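Local coordinates for B-129 (Sulfolobus virus 1, PDB 2WBT), which is essential for virus function and, as a double C2H2 zinc-finger protein that holds two zinc ions, probably binds DNA, at residues C77-M82 and E98-C103. Sequence-based numbering, arbitrary orientation. Where two conformers were deposited one is given.
Sequences CPLCLM and EHTKVC. With ZN (zinc ion), chain C; ZN (zinc ion), chain D.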
ATOM      1  N   CYS A  77       4.982  15.901   1.953  1.00 23.19           N
ATOM      2  CA  CYS A  77       6.258  15.747   1.262  1.00 23.80           C
ATOM      3  C   CYS A  77       6.631  14.263   1.178  1.00 22.96           C
ATOM      4  O   CYS A  77       6.678  13.579   2.201  1.00 22.39           O
ATOM      5  CB  CYS A  77       7.354  16.513   2.000  1.00 24.68           C
ATOM      6  SG  CYS A  77       8.950  16.495   1.185  1.00 26.66           S
ATOM      7  N   PRO A  78       6.918  13.761  -0.035  1.00 22.77           N
ATOM      8  CA  PRO A  78       7.238  12.342  -0.183  1.00 22.68           C
ATOM      9  C   PRO A  78       8.518  11.924   0.538  1.00 22.66           C
ATOM     10  O   PRO A  78       8.601  10.800   1.031  1.00 22.65           O
ATOM     11  CB  PRO A  78       7.399  12.173  -1.701  1.00 22.66           C
ATOM     12  CG  PRO A  78       6.739  13.363  -2.300  1.00 22.68           C
ATOM     13  CD  PRO A  78       6.971  14.461  -1.329  1.00 22.74           C
ATOM     14  N   LEU A  79       9.497  12.823   0.603  1.00 22.68           N
ATOM     15  CA  LEU A  79      10.787  12.509   1.213  1.00 22.72           C
ATOM     16  C   LEU A  79      10.749  12.485   2.745  1.00 22.88           C
ATOM     17  O   LEU A  79      11.359  11.603   3.352  1.00 22.85           O
ATOM     18  CB  LEU A  79      11.869  13.476   0.721  1.00 22.69           C
ATOM     19  CG  LEU A  79      12.059  13.581  -0.797  1.00 22.63           C
ATOM     20  CD1 LEU A  79      13.180  14.557  -1.120  1.00 22.60           C
ATOM     21  CD2 LEU A  79      12.340  12.219  -1.420  1.00 22.60           C
ATOM     22  N   CYS A  80      10.049  13.431   3.373  1.00 23.03           N
ATOM     23  CA  CYS A  80       9.947  13.422   4.842  1.00 23.84           C
ATOM     24  C   CYS A  80       8.577  13.029   5.405  1.00 22.86           C
ATOM     25  O   CYS A  80       8.469  12.738   6.599  1.00 22.39           O
ATOM     26  CB  CYS A  80      10.412  14.752   5.446  1.00 24.76           C
ATOM     27  SG  CYS A  80       9.304  16.212   5.084  1.00 27.57           S
ATOM     28  N   LEU A  81       7.548  12.971   4.561  1.00 22.28           N
ATOM     29  CA  LEU A  81       6.202  12.559   4.998  1.00 21.81           C
ATOM     30  C   LEU A  81       5.580  13.482   6.041  1.00 21.42           C
ATOM     31  O   LEU A  81       4.800  13.028   6.882  1.00 21.40           O
ATOM     32  CB  LEU A  81       6.217  11.120   5.540  1.00 21.82           C
ATOM     33  CG  LEU A  81       6.554  10.024   4.531  1.00 21.79           C
ATOM     34  CD1 LEU A  81       6.680   8.684   5.239  1.00 21.79           C
ATOM     35  CD2 LEU A  81       5.504   9.953   3.430  1.00 21.78           C
ATOM     36  N   MET A  82       5.937  14.769   5.998  0.50 21.18           N
ATOM     37  CA  MET A  82       5.397  15.763   6.931  0.50 20.96           C
ATOM     38  C   MET A  82       4.324  16.614   6.245  0.50 20.77           C
ATOM     39  O   MET A  82       4.547  17.126   5.145  0.50 20.75           O
ATOM     40  CB  MET A  82       6.504  16.663   7.489  0.50 20.95           C
ATOM     41  CG  MET A  82       7.553  15.947   8.350  0.50 20.94           C
ATOM     42  SD  MET A  82       6.929  15.077   9.807  0.50 20.94           S
ATOM     43  CE  MET A  82       6.766  13.408   9.185  0.50 20.94           C
ATOM     44  N   GLU A  98      13.954  20.911   2.104  1.00 24.26           N
ATOM     45  CA  GLU A  98      14.100  19.454   1.987  1.00 24.43           C
ATOM     46  C   GLU A  98      15.455  19.082   1.372  1.00 24.57           C
ATOM     47  O   GLU A  98      15.693  19.340   0.191  1.00 24.58           O
ATOM     48  CB  GLU A  98      12.950  18.869   1.156  1.00 24.44           C
ATOM     49  CG  GLU A  98      12.999  17.354   0.969  1.00 24.47           C
ATOM     50  CD  GLU A  98      13.282  16.611   2.264  1.00 24.49           C
ATOM     51  OE1 GLU A  98      12.395  16.592   3.150  1.00 24.50           O
ATOM     52  OE2 GLU A  98      14.392  16.052   2.394  1.00 24.50           O
ATOM     53  N   HIS A  99      16.327  18.469   2.176  1.00 24.72           N
ATOM     54  CA  HIS A  99      17.709  18.171   1.761  1.00 24.84           C
ATOM     55  C   HIS A  99      18.088  16.684   1.721  1.00 24.92           C
ATOM     56  O   HIS A  99      19.259  16.360   1.513  1.00 24.94           O
ATOM     57  CB  HIS A  99      18.701  18.896   2.676  1.00 24.85           C
ATOM     58  CG  HIS A  99      18.524  20.381   2.702  1.00 24.88           C
ATOM     59  ND1 HIS A  99      18.639  21.165   1.575  1.00 24.90           N
ATOM     60  CD2 HIS A  99      18.253  21.227   3.723  1.00 24.90           C
ATOM     61  CE1 HIS A  99      18.438  22.429   1.899  1.00 24.92           C
ATOM     62  NE2 HIS A  99      18.202  22.494   3.197  1.00 24.91           N
ATOM     63  N   THR A 100      17.127  15.781   1.908  1.00 25.02           N
ATOM     64  CA  THR A 100      17.438  14.344   1.908  1.00 25.08           C
ATOM     65  C   THR A 100      17.797  13.837   0.509  1.00 25.11           C
ATOM     66  O   THR A 100      17.130  14.168  -0.472  1.00 25.12           O
ATOM     67  CB  THR A 100      16.282  13.486   2.465  1.00 25.08           C
ATOM     68  OG1 THR A 100      16.733  12.136   2.650  1.00 25.09           O
ATOM     69  CG2 THR A 100      15.101  13.485   1.517  1.00 25.09           C
ATOM     70  N   LYS A 101      18.858  13.035   0.432  1.00 25.14           N
ATOM     71  CA  LYS A 101      19.287  12.420  -0.827  1.00 25.16           C
ATOM     72  C   LYS A 101      18.850  10.961  -0.932  1.00 25.12           C
ATOM     73  O   LYS A 101      18.962  10.364  -1.997  1.00 25.12           O
ATOM     74  CB  LYS A 101      20.810  12.482  -0.972  1.00 25.18           C
ATOM     75  CG  LYS A 101      21.426  13.846  -0.713  1.00 25.25           C
ATOM     76  CD  LYS A 101      21.108  14.835  -1.821  1.00 25.32           C
ATOM     77  CE  LYS A 101      21.693  16.206  -1.519  1.00 25.35           C
ATOM     78  NZ  LYS A 101      21.103  16.827  -0.302  1.00 25.36           N
ATOM     79  N   VAL A 102      18.371  10.387   0.170  1.00 25.06           N
ATOM     80  CA  VAL A 102      17.957   8.985   0.189  1.00 25.01           C
ATOM     81  C   VAL A 102      16.447   8.874   0.024  1.00 24.95           C
ATOM     82  O   VAL A 102      15.688   9.645   0.617  1.00 24.94           O
ATOM     83  CB  VAL A 102      18.362   8.282   1.502  1.00 25.01           C
ATOM     84  CG1 VAL A 102      18.214   6.776   1.361  1.00 25.01           C
ATOM     85  CG2 VAL A 102      19.792   8.638   1.885  1.00 25.01           C
ATOM     86  N   CYS A 103      16.024   7.910  -0.786  1.00 24.86           N
ATOM     87  CA  CYS A 103      14.603   7.635  -0.975  1.00 24.86           C
ATOM     88  C   CYS A 103      14.055   6.888   0.242  1.00 25.00           C
ATOM     89  O   CYS A 103      14.558   5.804   0.566  1.00 25.02           O
ATOM     90  CB  CYS A 103      14.374   6.828  -2.257  1.00 24.81           C
ATOM     91  SG  CYS A 103      12.688   6.186  -2.440  1.00 24.43           S
TER
HETATM   92 ZN    ZN C1130      10.246  16.762   3.117  1.00 48.26          ZN
HETATM   93 ZN    ZN D1131      13.254   4.483  -3.822  1.00 38.91          ZN
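Cys-77, Cys-80 and Glu-98 meet on one zinc ion, which ties the loop 77-82 to the segment 98-103. SG of Cys-77 lies 2.3 Å from the zinc and SG of Cys-80 2.2 Å, cysteine sulfurs, which as thiolates bind zinc tightly. Glu-98 brings a single carboxylate oxygen, OE1, 2.2 Å from the zinc; its CG stands anti to the backbone N (chi1 -180°), and a bend at chi2 (46°) turns CD back from the extended path. His-93, from helix 87-96, supplies the fourth ligand through NE2. This is the C2H2 zinc finger, with the CxxC pair in the turn between strands 75-76 and 83-84, but with a glutamate in the place of the second histidine. Cys-103 already binds the zinc of the next finger, its SG 2.3 Å from the ion.

Beside the metal the contact is apolar. Leu-79, whose branched apolar side chain suits this buried place, lays CD1 against CG of Glu-98 at 3.5 Å; the glutamate thus pairs a metal-binding oxygen with an apolar CH2 flank. Thr-100 offers Leu-79 its methyl, CG2, whose exact place is less certain. The same leucine also touches Leu-117 and Val-120 of helix 113-122.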